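Local coordinates for protein 2-C-methyl-D-erythritol 2,4-cyclodiphosphate synthase (Francisella tularensis subsp. tularensis, PDB 3RE3) that probably catalyses cyclisation of 4-diphosphocytidyl-2-C-methyl-D-erythritol 2-phosphate to 2-C-methyl-D-erythritol 2,4-cyclodiphosphate with release of CMP, a step of the non-mevalonate isoprenoid pathway, at residues 48-53 with 81-86; 97-102 with 157-162; 102-107 with 152-157; 116-121 with 133-138. All blocks are in the same frame, centred on the assembly; numbering follows the deposited sequence.

Contact 1 (48-53 with 81-86); sequences HALCDA and FFLAEI. With POP (pyrophosphate 2-), chain E.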
loop_
_atom_site.group_PDB
_atom_site.type_symbol
_atom_site.label_atom_id
_atom_site.label_comp_id
_atom_site.label_asym_id
_atom_site.label_seq_id
_atom_site.Cartn_x
_atom_site.Cartn_y
_atom_site.Cartn_z
ATOM N N HIS A 48 4.582 -13.003 -6.602
ATOM C CA HIS A 48 4.413 -13.279 -5.187
ATOM C C HIS A 48 3.382 -12.335 -4.553
ATOM O O HIS A 48 2.401 -12.791 -3.966
ATOM C CB HIS A 48 5.759 -13.184 -4.463
ATOM C CG HIS A 48 5.728 -13.702 -3.060
ATOM N ND1 HIS A 48 6.634 -14.623 -2.589
ATOM C CD2 HIS A 48 4.908 -13.413 -2.021
ATOM C CE1 HIS A 48 6.370 -14.891 -1.321
ATOM N NE2 HIS A 48 5.328 -14.171 -0.955
ATOM N N ALA A 49 3.583 -11.028 -4.688
ATOM C CA ALA A 49 2.634 -10.083 -4.131
ATOM C C ALA A 49 1.242 -10.318 -4.755
ATOM O O ALA A 49 0.208 -10.182 -4.097
ATOM C CB ALA A 49 3.104 -8.668 -4.374
ATOM N N LEU A 50 1.230 -10.694 -6.030
ATOM C CA LEU A 50 -0.010 -10.928 -6.762
ATOM C C LEU A 50 -0.792 -12.110 -6.194
ATOM O O LEU A 50 -1.979 -11.997 -5.956
ATOM C CB LEU A 50 0.284 -11.156 -8.238
ATOM C CG LEU A 50 -0.899 -11.528 -9.109
ATOM C CD1 LEU A 50 -1.932 -10.435 -9.052
ATOM C CD2 LEU A 50 -0.442 -11.734 -10.538
ATOM N N CYS A 51 -0.120 -13.239 -5.983
ATOM C CA CYS A 51 -0.734 -14.391 -5.332
ATOM C C CYS A 51 -1.262 -14.027 -3.955
ATOM O O CYS A 51 -2.378 -14.385 -3.599
ATOM C CB CYS A 51 0.267 -15.529 -5.201
ATOM S SG CYS A 51 0.744 -16.267 -6.770
ATOM N N ASP A 52 -0.445 -13.321 -3.184
ATOM C CA ASP A 52 -0.861 -12.828 -1.881
ATOM C C ASP A 52 -2.139 -11.990 -1.955
ATOM O O ASP A 52 -3.003 -12.118 -1.097
ATOM C CB ASP A 52 0.263 -12.003 -1.239
ATOM C CG ASP A 52 1.320 -12.867 -0.567
ATOM O OD1 ASP A 52 1.055 -14.073 -0.345
ATOM O OD2 ASP A 52 2.409 -12.333 -0.241
ATOM N N ALA A 53 -2.258 -11.131 -2.965
ATOM C CA ALA A 53 -3.421 -10.256 -3.079
ATOM C C ALA A 53 -4.683 -11.079 -3.327
ATOM O O ALA A 53 -5.747 -10.829 -2.750
ATOM C CB ALA A 53 -3.220 -9.237 -4.195
ATOM N N PHE A 81 3.917 -21.177 -12.294
ATOM C CA PHE A 81 3.208 -22.355 -11.821
ATOM C C PHE A 81 2.266 -21.992 -10.685
ATOM O O PHE A 81 1.072 -22.293 -10.731
ATOM C CB PHE A 81 4.202 -23.416 -11.341
ATOM C CG PHE A 81 3.585 -24.486 -10.482
ATOM C CD1 PHE A 81 3.106 -25.654 -11.050
ATOM C CD2 PHE A 81 3.489 -24.326 -9.107
ATOM C CE1 PHE A 81 2.536 -26.638 -10.267
ATOM C CE2 PHE A 81 2.920 -25.307 -8.318
ATOM C CZ PHE A 81 2.443 -26.463 -8.898
ATOM N N PHE A 82 2.819 -21.346 -9.664
ATOM C CA PHE A 82 2.051 -20.956 -8.490
ATOM C C PHE A 82 0.866 -20.101 -8.891
ATOM O O PHE A 82 -0.255 -20.300 -8.428
ATOM C CB PHE A 82 2.934 -20.200 -7.508
ATOM C CG PHE A 82 4.063 -21.018 -6.990
ATOM C CD1 PHE A 82 3.904 -21.788 -5.854
ATOM C CD2 PHE A 82 5.280 -21.050 -7.655
ATOM C CE1 PHE A 82 4.949 -22.561 -5.373
ATOM C CE2 PHE A 82 6.329 -21.821 -7.178
ATOM C CZ PHE A 82 6.161 -22.577 -6.038
ATOM N N LEU A 83 1.129 -19.154 -9.775
ATOM C CA LEU A 83 0.088 -18.298 -10.298
ATOM C C LEU A 83 -1.018 -19.143 -10.940
ATOM O O LEU A 83 -2.205 -18.822 -10.843
ATOM C CB LEU A 83 0.678 -17.328 -11.307
ATOM C CG LEU A 83 -0.281 -16.211 -11.629
ATOM C CD1 LEU A 83 -0.760 -15.591 -10.332
ATOM C CD2 LEU A 83 0.405 -15.190 -12.507
ATOM N N ALA A 84 -0.627 -20.242 -11.577
ATOM C CA ALA A 84 -1.605 -21.106 -12.204
ATOM C C ALA A 84 -2.390 -21.891 -11.152
ATOM O O ALA A 84 -3.571 -22.177 -11.333
ATOM C CB ALA A 84 -0.944 -22.029 -13.207
ATOM N N GLU A 85 -1.755 -22.229 -10.040
ATOM C CA GLU A 85 -2.505 -22.887 -8.982
ATOM C C GLU A 85 -3.470 -21.912 -8.326
ATOM O O GLU A 85 -4.594 -22.270 -8.009
ATOM C CB GLU A 85 -1.580 -23.530 -7.953
ATOM C CG GLU A 85 -1.445 -25.036 -8.125
ATOM C CD GLU A 85 -1.168 -25.445 -9.565
ATOM O OE1 GLU A 85 -1.765 -26.445 -10.021
ATOM O OE2 GLU A 85 -0.354 -24.776 -10.241
ATOM N N ILE A 86 -3.033 -20.673 -8.138
ATOM C CA ILE A 86 -3.908 -19.639 -7.602
ATOM C C ILE A 86 -5.105 -19.391 -8.534
ATOM O O ILE A 86 -6.213 -19.105 -8.076
ATOM C CB ILE A 86 -3.124 -18.332 -7.284
ATOM C CG1 ILE A 86 -2.542 -18.410 -5.877
ATOM C CG2 ILE A 86 -4.013 -17.109 -7.374
ATOM C CD1 ILE A 86 -1.503 -19.497 -5.717
HETATM P P1 POP E . 9.822 -12.548 -0.014
HETATM O O1 POP E . 8.416 -13.033 0.258
HETATM O O2 POP E . 10.089 -11.320 0.827
HETATM O O3 POP E . 10.802 -13.635 0.358
HETATM O O POP E . 9.979 -12.191 -1.584
HETATM P P2 POP E . 10.639 -13.178 -2.686
HETATM O O4 POP E . 10.214 -12.699 -4.053
HETATM O O5 POP E . 12.149 -13.161 -2.586
HETATM O O6 POP E . 10.132 -14.590 -2.500
#
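Ile86, which packs on Cys51 of the facing helix, is held in its own helix by the hydrogen bond from Ile86 N to Phe82 O, 2.8 Å. Across the contact itself no hydrogen bond forms, and the interface is apolar. Cys51 is its middle: SG, set anti to the carbonyl carbon (chi1 -68°), lies 3.9 Å from Leu83 CD1 and 4.0 Å from Ile86 CG1, so the sulfur is flanked by a methyl of one residue and a methylene of the other. Leu83 CD1 has a second neighbour in Leu50 CD2, also at 3.9 Å, and these two leucine side chains cross at about a right angle. Phe82 adds little, because its ring turns away from Cys51 and meets Phe67 edge-to-face. The segments belong to helices 45-57 and 79-92 of the alpha/beta fold of the YgbB family, and the axes of segments 48-53 and 81-86 run almost parallel, 13° apart and 10.0 Å from each other at closest approach; helix 45-57 lies between helix 79-92 and the sheet, with Ala49 and Leu50 resting on Val156 of strand 151-161. On another side of that helix His48 leaves the apolar zone altogether. Its CG is anti to the backbone N (chi1 -169°), and pyrophosphate O1 stands over one face of its imidazole, 3.2 Å from His48 CE1. Asp52 OD2, one turn on, sits at the edge of the same ring and in its plane, while Asp52 OD1 accepts a hydrogen bond from Ile63 N. Asp13 of strand 6-16 also touches His48, a setting consistent with the active-site region of these synthases.

Contact 2 (97-102 with 157-162); sequences ISNIDC and VCLLYR. With NA (sodium ion), chain F.
Asn99 and Leu159 meet through two different first torsions: Asn99 CG stands between its backbone N and carbonyl carbon (chi1 85°), whereas Leu159 CG is anti to the backbone N (chi1 -166°). Asn99 ND2 comes to 3.8 Å from Leu159 CB as the two side chains cross obliquely. The other end of the amide serves a metal: Asn99 OD1 binds the sodium ion at 3.0 Å, and Gly56 O of the third subunit is also a ligand, so the ion bridges two chains. Farther along the strand, Tyr161 lies with its ring edge against the backbone of Ile97 and Ser98, CE2 being 3.7 Å from Ile97 O. Ser98 OG and Asp101 OD2 are taken up by Phe6 O and His10 N of the third subunit, and Asp101 OD1 forms a salt bridge with Lys136. On the face carrying Ile97, Ile100, Cys158 and Leu160 the contact is apolar: Ile97 CG1 touches Leu160 CD2 at 3.8 Å, and Ile100 CG1 lies against Cys158 CB. Leu50 and Ala53 of helix 45-57 cover part of this face. The backbones are joined by a bond from Asp101 N to Val157 O, 2.8 Å, with return bonds from Val157 N to Asp101 O and from Leu159 N to Asn99 O. Beyond these, Leu159 O receives two donors, Ser98 N at 2.8 Å and, weakly, Asn99 N at 3.4 Å. One extra residue is thereby accommodated in strand 96-105, whose register with strand 151-161 shifts by one: this is a classic beta bulge in an antiparallel pair of the central sheet.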
loop_
_atom_site.group_PDB
_atom_site.type_symbol
_atom_site.label_atom_id
_atom_site.label_comp_id
_atom_site.label_asym_id
_atom_site.label_seq_id
_atom_site.Cartn_x
_atom_site.Cartn_y
_atom_site.Cartn_z
ATOM N N ILE A 97 -11.637 -12.331 -11.554
ATOM C CA ILE A 97 -10.921 -11.071 -11.462
ATOM C C ILE A 97 -11.660 -9.957 -12.188
ATOM O O ILE A 97 -11.905 -10.033 -13.382
ATOM C CB ILE A 97 -9.497 -11.183 -12.037
ATOM C CG1 ILE A 97 -8.645 -12.055 -11.123
ATOM C CG2 ILE A 97 -8.878 -9.796 -12.225
ATOM C CD1 ILE A 97 -7.595 -12.785 -11.855
ATOM N N SER A 98 -11.992 -8.908 -11.457
ATOM C CA SER A 98 -12.412 -7.682 -12.089
ATOM C C SER A 98 -11.174 -7.012 -12.682
ATOM O O SER A 98 -11.055 -6.874 -13.895
ATOM C CB SER A 98 -13.070 -6.777 -11.067
ATOM O OG SER A 98 -13.455 -5.563 -11.668
ATOM N N ASN A 99 -10.245 -6.599 -11.820
ATOM C CA ASN A 99 -8.981 -6.025 -12.288
ATOM C C ASN A 99 -7.846 -6.099 -11.277
ATOM O O ASN A 99 -8.064 -6.286 -10.085
ATOM C CB ASN A 99 -9.168 -4.589 -12.790
ATOM C CG ASN A 99 -9.114 -3.559 -11.675
ATOM O OD1 ASN A 99 -8.211 -2.734 -11.639
ATOM N ND2 ASN A 99 -10.092 -3.585 -10.778
ATOM N N ILE A 100 -6.623 -5.956 -11.768
ATOM C CA ILE A 100 -5.448 -5.986 -10.914
ATOM C C ILE A 100 -4.563 -4.781 -11.166
ATOM O O ILE A 100 -4.287 -4.451 -12.321
ATOM C CB ILE A 100 -4.620 -7.241 -11.179
ATOM C CG1 ILE A 100 -5.408 -8.474 -10.754
ATOM C CG2 ILE A 100 -3.291 -7.150 -10.444
ATOM C CD1 ILE A 100 -4.817 -9.755 -11.245
ATOM N N ASP A 101 -4.121 -4.133 -10.090
ATOM C CA ASP A 101 -3.149 -3.042 -10.200
ATOM C C ASP A 101 -1.827 -3.331 -9.479
ATOM O O ASP A 101 -1.816 -3.710 -8.313
ATOM C CB ASP A 101 -3.748 -1.731 -9.694
ATOM C CG ASP A 101 -3.035 -0.516 -10.265
ATOM O OD1 ASP A 101 -2.187 -0.697 -11.162
ATOM O OD2 ASP A 101 -3.331 0.620 -9.840
ATOM N N CYS A 102 -0.711 -3.148 -10.171
ATOM C CA CYS A 102 0.595 -3.469 -9.587
ATOM C C CYS A 102 1.505 -2.266 -9.625
ATOM O O CYS A 102 1.576 -1.552 -10.635
ATOM C CB CYS A 102 1.282 -4.607 -10.336
ATOM S SG CYS A 102 0.323 -6.107 -10.498
ATOM N N VAL A 157 -2.796 -4.648 -5.749
ATOM C CA VAL A 157 -4.187 -4.692 -5.327
ATOM C C VAL A 157 -5.007 -5.403 -6.404
ATOM O O VAL A 157 -4.821 -5.181 -7.606
ATOM C CB VAL A 157 -4.766 -3.289 -5.081
ATOM C CG1 VAL A 157 -4.243 -2.718 -3.784
ATOM C CG2 VAL A 157 -4.479 -2.367 -6.269
ATOM N N CYS A 158 -5.905 -6.277 -5.974
ATOM C CA CYS A 158 -6.831 -6.915 -6.899
ATOM C C CYS A 158 -8.243 -6.678 -6.425
ATOM O O CYS A 158 -8.476 -6.492 -5.229
ATOM C CB CYS A 158 -6.578 -8.418 -7.008
ATOM S SG CYS A 158 -6.694 -9.243 -5.448
ATOM N N LEU A 159 -9.174 -6.649 -7.377
ATOM C CA LEU A 159 -10.609 -6.619 -7.081
ATOM C C LEU A 159 -11.258 -7.857 -7.673
ATOM O O LEU A 159 -11.140 -8.106 -8.865
ATOM C CB LEU A 159 -11.258 -5.380 -7.673
ATOM C CG LEU A 159 -12.654 -5.012 -7.197
ATOM C CD1 LEU A 159 -12.754 -4.997 -5.679
ATOM C CD2 LEU A 159 -13.038 -3.656 -7.756
ATOM N N LEU A 160 -11.941 -8.630 -6.836
ATOM C CA LEU A 160 -12.618 -9.855 -7.277
ATOM C C LEU A 160 -14.153 -9.725 -7.264
ATOM O O LEU A 160 -14.707 -8.985 -6.453
ATOM C CB LEU A 160 -12.199 -11.017 -6.387
ATOM C CG LEU A 160 -10.702 -11.310 -6.317
ATOM C CD1 LEU A 160 -10.455 -12.568 -5.477
ATOM C CD2 LEU A 160 -10.126 -11.470 -7.721
ATOM N N TYR A 161 -14.836 -10.427 -8.166
ATOM C CA TYR A 161 -16.307 -10.413 -8.177
ATOM C C TYR A 161 -16.938 -11.795 -8.337
ATOM O O TYR A 161 -16.280 -12.757 -8.761
ATOM C CB TYR A 161 -16.854 -9.458 -9.241
ATOM C CG TYR A 161 -16.730 -9.970 -10.658
ATOM C CD1 TYR A 161 -17.725 -10.765 -11.229
ATOM C CD2 TYR A 161 -15.633 -9.658 -11.427
ATOM C CE1 TYR A 161 -17.611 -11.233 -12.527
ATOM C CE2 TYR A 161 -15.507 -10.117 -12.713
ATOM C CZ TYR A 161 -16.494 -10.906 -13.263
ATOM O OH TYR A 161 -16.352 -11.355 -14.556
ATOM N N ARG A 162 -18.221 -11.870 -7.973
ATOM C CA ARG A 162 -19.043 -13.079 -8.096
ATOM C C ARG A 162 -20.429 -12.717 -8.649
ATOM O O ARG A 162 -20.961 -11.631 -8.373
ATOM C CB ARG A 162 -19.171 -13.778 -6.736
ATOM C CG ARG A 162 -20.069 -15.014 -6.726
ATOM C CD ARG A 162 -20.264 -15.561 -5.306
ATOM N NE ARG A 162 -19.325 -16.639 -4.994
ATOM C CZ ARG A 162 -19.090 -17.102 -3.769
ATOM N NH1 ARG A 162 -19.718 -16.574 -2.727
ATOM N NH2 ARG A 162 -18.221 -18.090 -3.578
HETATM NA NA NA F . -6.158 -2.429 -13.795
#

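Contact 3 (102-107 with 152-157); sequences CTIIAQ and IATHVV
The imidazole of His155 receives Ile105 CD1 at its edge and in its plane, 3.8 Å from CD2. The same ring meets the rings of Tyr12 and His10 of its own chain at about 40°, and the His155 rings of both other subunits edge-to-face, so this histidine lies where all three chains come together. His155 ND1 is hydrogen-bonded to His10 NE2. Beside it, Thr103 OG1 is hydrogen-bonded to Lys136 NZ and to His10 ND1 of the third subunit. The opposite face of the sheet is mainly apolar, and Thr154 and Val156 on it touch helix 45-57: Thr154 CG2 lies alongside Ile104 CG1 at 3.5 Å, both side chains pointing the same way, and Cys102 SG rests against Val156 CG2 at 3.8 Å. Thr103 N gives an almost straight bond to His155 O, 2.7 Å long with an angle of 173° at the hydrogen, and His155 N returns one to Thr103 O; Ile105 and Ala153 repeat the exchange, forming a second hydrogen-bonded pair of the antiparallel strands. The chemistry therefore differs by face: the side bearing Thr103 and His155 links polar groups across the trimer interface, whereas the side bearing Cys102, Ile104 and Val156 is held mainly by apolar contacts within the chain.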
loop_
_atom_site.group_PDB
_atom_site.type_symbol
_atom_site.label_atom_id
_atom_site.label_comp_id
_atom_site.label_asym_id
_atom_site.label_seq_id
_atom_site.Cartn_x
_atom_site.Cartn_y
_atom_site.Cartn_z
ATOM N N CYS A 102 -0.711 -3.148 -10.171
ATOM C CA CYS A 102 0.595 -3.469 -9.587
ATOM C C CYS A 102 1.505 -2.266 -9.625
ATOM O O CYS A 102 1.576 -1.552 -10.635
ATOM C CB CYS A 102 1.282 -4.607 -10.336
ATOM S SG CYS A 102 0.323 -6.107 -10.498
ATOM N N THR A 103 2.189 -2.039 -8.508
ATOM C CA THR A 103 3.247 -1.044 -8.447
ATOM C C THR A 103 4.576 -1.703 -8.057
ATOM O O THR A 103 4.759 -2.178 -6.942
ATOM C CB THR A 103 2.898 0.085 -7.470
ATOM O OG1 THR A 103 1.599 0.595 -7.784
ATOM C CG2 THR A 103 3.925 1.215 -7.551
ATOM N N ILE A 104 5.495 -1.731 -9.005
ATOM C CA ILE A 104 6.851 -2.173 -8.743
ATOM C C ILE A 104 7.696 -1.009 -8.253
ATOM O O ILE A 104 7.771 0.026 -8.909
ATOM C CB ILE A 104 7.489 -2.728 -10.013
ATOM C CG1 ILE A 104 6.632 -3.872 -10.556
ATOM C CG2 ILE A 104 8.924 -3.169 -9.743
ATOM C CD1 ILE A 104 7.057 -4.347 -11.910
ATOM N N ILE A 105 8.314 -1.183 -7.092
ATOM C CA ILE A 105 9.183 -0.158 -6.525
ATOM C C ILE A 105 10.651 -0.559 -6.615
ATOM O O ILE A 105 11.091 -1.475 -5.927
ATOM C CB ILE A 105 8.807 0.096 -5.060
ATOM C CG1 ILE A 105 7.287 0.265 -4.956
ATOM C CG2 ILE A 105 9.586 1.293 -4.507
ATOM C CD1 ILE A 105 6.793 0.598 -3.591
ATOM N N ALA A 106 11.397 0.116 -7.483
ATOM C CA ALA A 106 12.802 -0.232 -7.716
ATOM C C ALA A 106 13.638 0.962 -8.140
ATOM O O ALA A 106 13.171 1.791 -8.909
ATOM C CB ALA A 106 12.890 -1.294 -8.764
ATOM N N GLN A 107 14.881 1.046 -7.666
ATOM C CA GLN A 107 15.785 2.063 -8.193
ATOM C C GLN A 107 16.359 1.538 -9.499
ATOM O O GLN A 107 16.742 2.301 -10.388
ATOM C CB GLN A 107 16.877 2.422 -7.187
ATOM C CG GLN A 107 17.547 3.749 -7.473
ATOM C CD GLN A 107 16.585 4.915 -7.381
ATOM O OE1 GLN A 107 15.634 4.897 -6.600
ATOM N NE2 GLN A 107 16.833 5.939 -8.180
ATOM N N ILE A 152 14.114 -4.688 -4.079
ATOM C CA ILE A 152 12.917 -4.123 -4.682
ATOM C C ILE A 152 11.653 -4.619 -4.002
ATOM O O ILE A 152 11.648 -5.665 -3.350
ATOM C CB ILE A 152 12.812 -4.462 -6.174
ATOM C CG1 ILE A 152 12.843 -5.969 -6.366
ATOM C CG2 ILE A 152 13.936 -3.811 -6.955
ATOM C CD1 ILE A 152 12.890 -6.352 -7.795
ATOM N N ALA A 153 10.580 -3.856 -4.163
ATOM C CA ALA A 153 9.310 -4.230 -3.587
ATOM C C ALA A 153 8.246 -4.114 -4.647
ATOM O O ALA A 153 8.438 -3.452 -5.667
ATOM C CB ALA A 153 8.977 -3.336 -2.420
ATOM N N THR A 154 7.127 -4.781 -4.412
ATOM C CA THR A 154 5.943 -4.590 -5.245
ATOM C C THR A 154 4.719 -4.568 -4.365
ATOM O O THR A 154 4.628 -5.313 -3.387
ATOM C CB THR A 154 5.763 -5.669 -6.338
ATOM O OG1 THR A 154 6.007 -6.963 -5.785
ATOM C CG2 THR A 154 6.729 -5.446 -7.460
ATOM N N HIS A 155 3.808 -3.664 -4.712
ATOM C CA HIS A 155 2.458 -3.629 -4.174
ATOM C C HIS A 155 1.470 -4.094 -5.244
ATOM O O HIS A 155 1.500 -3.634 -6.385
ATOM C CB HIS A 155 2.089 -2.209 -3.772
ATOM C CG HIS A 155 2.640 -1.783 -2.449
ATOM N ND1 HIS A 155 1.957 -1.972 -1.271
ATOM C CD2 HIS A 155 3.789 -1.139 -2.127
ATOM C CE1 HIS A 155 2.667 -1.474 -0.269
ATOM N NE2 HIS A 155 3.784 -0.971 -0.763
ATOM N N VAL A 156 0.589 -5.005 -4.871
ATOM C CA VAL A 156 -0.502 -5.388 -5.752
ATOM C C VAL A 156 -1.823 -5.187 -5.028
ATOM O O VAL A 156 -1.945 -5.489 -3.839
ATOM C CB VAL A 156 -0.408 -6.859 -6.209
ATOM C CG1 VAL A 156 -1.566 -7.196 -7.150
ATOM C CG2 VAL A 156 0.915 -7.123 -6.890
ATOM N N VAL A 157 -2.796 -4.648 -5.749
ATOM C CA VAL A 157 -4.187 -4.692 -5.327
ATOM C C VAL A 157 -5.007 -5.403 -6.404
ATOM O O VAL A 157 -4.821 -5.181 -7.606
ATOM C CB VAL A 157 -4.766 -3.289 -5.081
ATOM C CG1 VAL A 157 -4.243 -2.718 -3.784
ATOM C CG2 VAL A 157 -4.479 -2.367 -6.269
#

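Contact 4 (116-121 with 133-138); sequences EKMRAC and INIKAT
Arg119 of helix 115-126 binds the backbone of strand 133-138 inside a beta-alpha-beta unit, the helix connecting that strand to its parallel neighbour 96-105. Its NE donates to Ile133 O at 2.7 Å, a nearly straight bond (165° at the hydrogen) lying in both the guanidinium plane and the carbonyl plane. The bend at chi3 (83°) places NE for this. NH1 adds a weak bond to the same oxygen at 3.2 Å, giving Ile133 O two donors from one side chain. The remaining guanidinium bonds are weak too: NH1 to Gly59 O of the third subunit, and NH2 to Glu116 OE1 at 3.4 Å, within a salt bridge one helical turn back. Asn134 OD1 stands over one face of the guanidinium but takes its hydrogen bond from Gly61 N of the third subunit, while Asn134 ND2 is bonded to Asp101 OD1. The polar ends of buried Arg119 and Asn134 thus find partners in both chains at the subunit boundary. Beside the polar cluster the contact turns apolar. Ile135 slides past Arg119 in the opposite direction, and its CD1 is 3.5 Å from Arg119 CG and equally 3.5 Å from CB of Met118, present here as selenomethionine.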
loop_
_atom_site.group_PDB
_atom_site.type_symbol
_atom_site.label_atom_id
_atom_site.label_comp_id
_atom_site.label_asym_id
_atom_site.label_seq_id
_atom_site.Cartn_x
_atom_site.Cartn_y
_atom_site.Cartn_z
ATOM N N GLU A 116 5.113 -4.554 -20.525
ATOM C CA GLU A 116 4.113 -5.112 -21.419
ATOM C C GLU A 116 4.266 -6.627 -21.550
ATOM O O GLU A 116 3.287 -7.360 -21.629
ATOM C CB GLU A 116 4.177 -4.425 -22.782
ATOM C CG GLU A 116 3.930 -2.928 -22.701
ATOM C CD GLU A 116 2.669 -2.575 -21.923
ATOM O OE1 GLU A 116 1.598 -3.171 -22.200
ATOM O OE2 GLU A 116 2.759 -1.698 -21.030
ATOM N N LYS A 117 5.499 -7.099 -21.554
ATOM C CA LYS A 117 5.719 -8.524 -21.567
ATOM C C LYS A 117 5.114 -9.148 -20.326
ATOM O O LYS A 117 4.477 -10.191 -20.413
ATOM C CB LYS A 117 7.210 -8.859 -21.675
ATOM C CG LYS A 117 7.736 -8.863 -23.090
ATOM C CD LYS A 117 9.202 -9.255 -23.155
ATOM C CE LYS A 117 10.114 -8.150 -22.613
ATOM N NZ LYS A 117 11.545 -8.586 -22.522
HETATM N N MSE A 118 5.320 -8.507 -19.176
HETATM C CA MSE A 118 4.775 -9.016 -17.925
HETATM C C MSE A 118 3.249 -9.074 -17.982
HETATM O O MSE A 118 2.639 -10.036 -17.514
HETATM C CB MSE A 118 5.183 -8.150 -16.745
HETATM C CG MSE A 118 6.675 -8.080 -16.477
HETATM SE SE MSE A 118 6.974 -6.820 -14.989
HETATM C CE MSE A 118 8.930 -6.781 -14.998
ATOM N N ARG A 119 2.639 -8.037 -18.545
ATOM C CA ARG A 119 1.198 -7.945 -18.564
ATOM C C ARG A 119 0.614 -9.064 -19.417
ATOM O O ARG A 119 -0.368 -9.691 -19.031
ATOM C CB ARG A 119 0.747 -6.596 -19.106
ATOM C CG ARG A 119 1.088 -5.429 -18.244
ATOM C CD ARG A 119 0.563 -4.155 -18.878
ATOM N NE ARG A 119 -0.844 -3.924 -18.578
ATOM C CZ ARG A 119 -1.648 -3.163 -19.311
ATOM N NH1 ARG A 119 -2.909 -2.992 -18.950
ATOM N NH2 ARG A 119 -1.191 -2.572 -20.408
ATOM N N ALA A 120 1.231 -9.315 -20.568
ATOM C CA ALA A 120 0.742 -10.315 -21.504
ATOM C C ALA A 120 0.891 -11.696 -20.887
ATOM O O ALA A 120 -0.021 -12.529 -20.927
ATOM C CB ALA A 120 1.510 -10.234 -22.807
ATOM N N CYS A 121 2.056 -11.916 -20.310
ATOM C CA CYS A 121 2.375 -13.162 -19.643
ATOM C C CYS A 121 1.349 -13.503 -18.571
ATOM O O CYS A 121 0.834 -14.610 -18.536
ATOM C CB CYS A 121 3.774 -13.069 -19.017
ATOM S SG CYS A 121 4.202 -14.416 -17.919
ATOM N N ILE A 133 -5.192 -6.015 -16.110
ATOM C CA ILE A 133 -4.033 -6.007 -15.199
ATOM C C ILE A 133 -2.995 -4.922 -15.488
ATOM O O ILE A 133 -2.295 -4.954 -16.491
ATOM C CB ILE A 133 -3.316 -7.371 -15.093
ATOM C CG1 ILE A 133 -1.986 -7.177 -14.369
ATOM C CG2 ILE A 133 -3.072 -7.986 -16.468
ATOM C CD1 ILE A 133 -1.395 -8.468 -13.818
ATOM N N ASN A 134 -2.885 -3.979 -14.572
ATOM C CA ASN A 134 -2.021 -2.834 -14.757
ATOM C C ASN A 134 -0.754 -3.020 -13.949
ATOM O O ASN A 134 -0.805 -3.440 -12.791
ATOM C CB ASN A 134 -2.742 -1.575 -14.292
ATOM C CG ASN A 134 -2.131 -0.334 -14.842
ATOM O OD1 ASN A 134 -2.439 0.072 -15.960
ATOM N ND2 ASN A 134 -1.244 0.286 -14.066
ATOM N N ILE A 135 0.379 -2.701 -14.567
ATOM C CA ILE A 135 1.685 -2.787 -13.922
ATOM C C ILE A 135 2.405 -1.480 -14.150
ATOM O O ILE A 135 2.704 -1.119 -15.296
ATOM C CB ILE A 135 2.558 -3.884 -14.565
ATOM C CG1 ILE A 135 1.924 -5.273 -14.424
ATOM C CG2 ILE A 135 3.917 -3.874 -13.963
ATOM C CD1 ILE A 135 2.651 -6.338 -15.228
ATOM N N LYS A 136 2.690 -0.764 -13.068
ATOM C CA LYS A 136 3.495 0.456 -13.170
ATOM C C LYS A 136 4.755 0.365 -12.300
ATOM O O LYS A 136 4.799 -0.399 -11.343
ATOM C CB LYS A 136 2.669 1.691 -12.808
ATOM C CG LYS A 136 1.917 1.555 -11.508
ATOM C CD LYS A 136 1.048 2.755 -11.256
ATOM C CE LYS A 136 -0.352 2.314 -10.959
ATOM N NZ LYS A 136 -0.328 1.128 -10.056
ATOM N N ALA A 137 5.781 1.136 -12.637
ATOM C CA ALA A 137 7.019 1.113 -11.850
ATOM C C ALA A 137 7.406 2.511 -11.388
ATOM O O ALA A 137 7.427 3.446 -12.190
ATOM C CB ALA A 137 8.141 0.479 -12.647
ATOM N N THR A 138 7.699 2.659 -10.098
ATOM C CA THR A 138 8.205 3.936 -9.590
ATOM C C THR A 138 9.522 3.744 -8.809
ATOM O O THR A 138 9.988 2.624 -8.613
ATOM C CB THR A 138 7.142 4.675 -8.720
ATOM O OG1 THR A 138 7.511 6.052 -8.528
ATOM C CG2 THR A 138 6.949 3.991 -7.371
#

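In the fold
All four contacts are largely buried, but their surroundings differ. Contacts 2 and 3 are consecutive lengths of one antiparallel pairing, strand 96-105 with 151-161, sharing Cys102 and Val157. Backbone bonds dominate both, and both turn one face to the third subunit. Contact 4 lays helix 115-126 on the next strand of the same sheet, 133-138, which bonds to 96-105 through Cys102 N and Asn134 O, 2.6 Å apart; it is nested within the loops closed by contacts 2 and 3 and relies on an arginine. Contact 1 closes earlier in the chain and has no hydrogen bond between its helices; its inner helix, 45-57, packs on the sheet face shared by contacts 2 and 3.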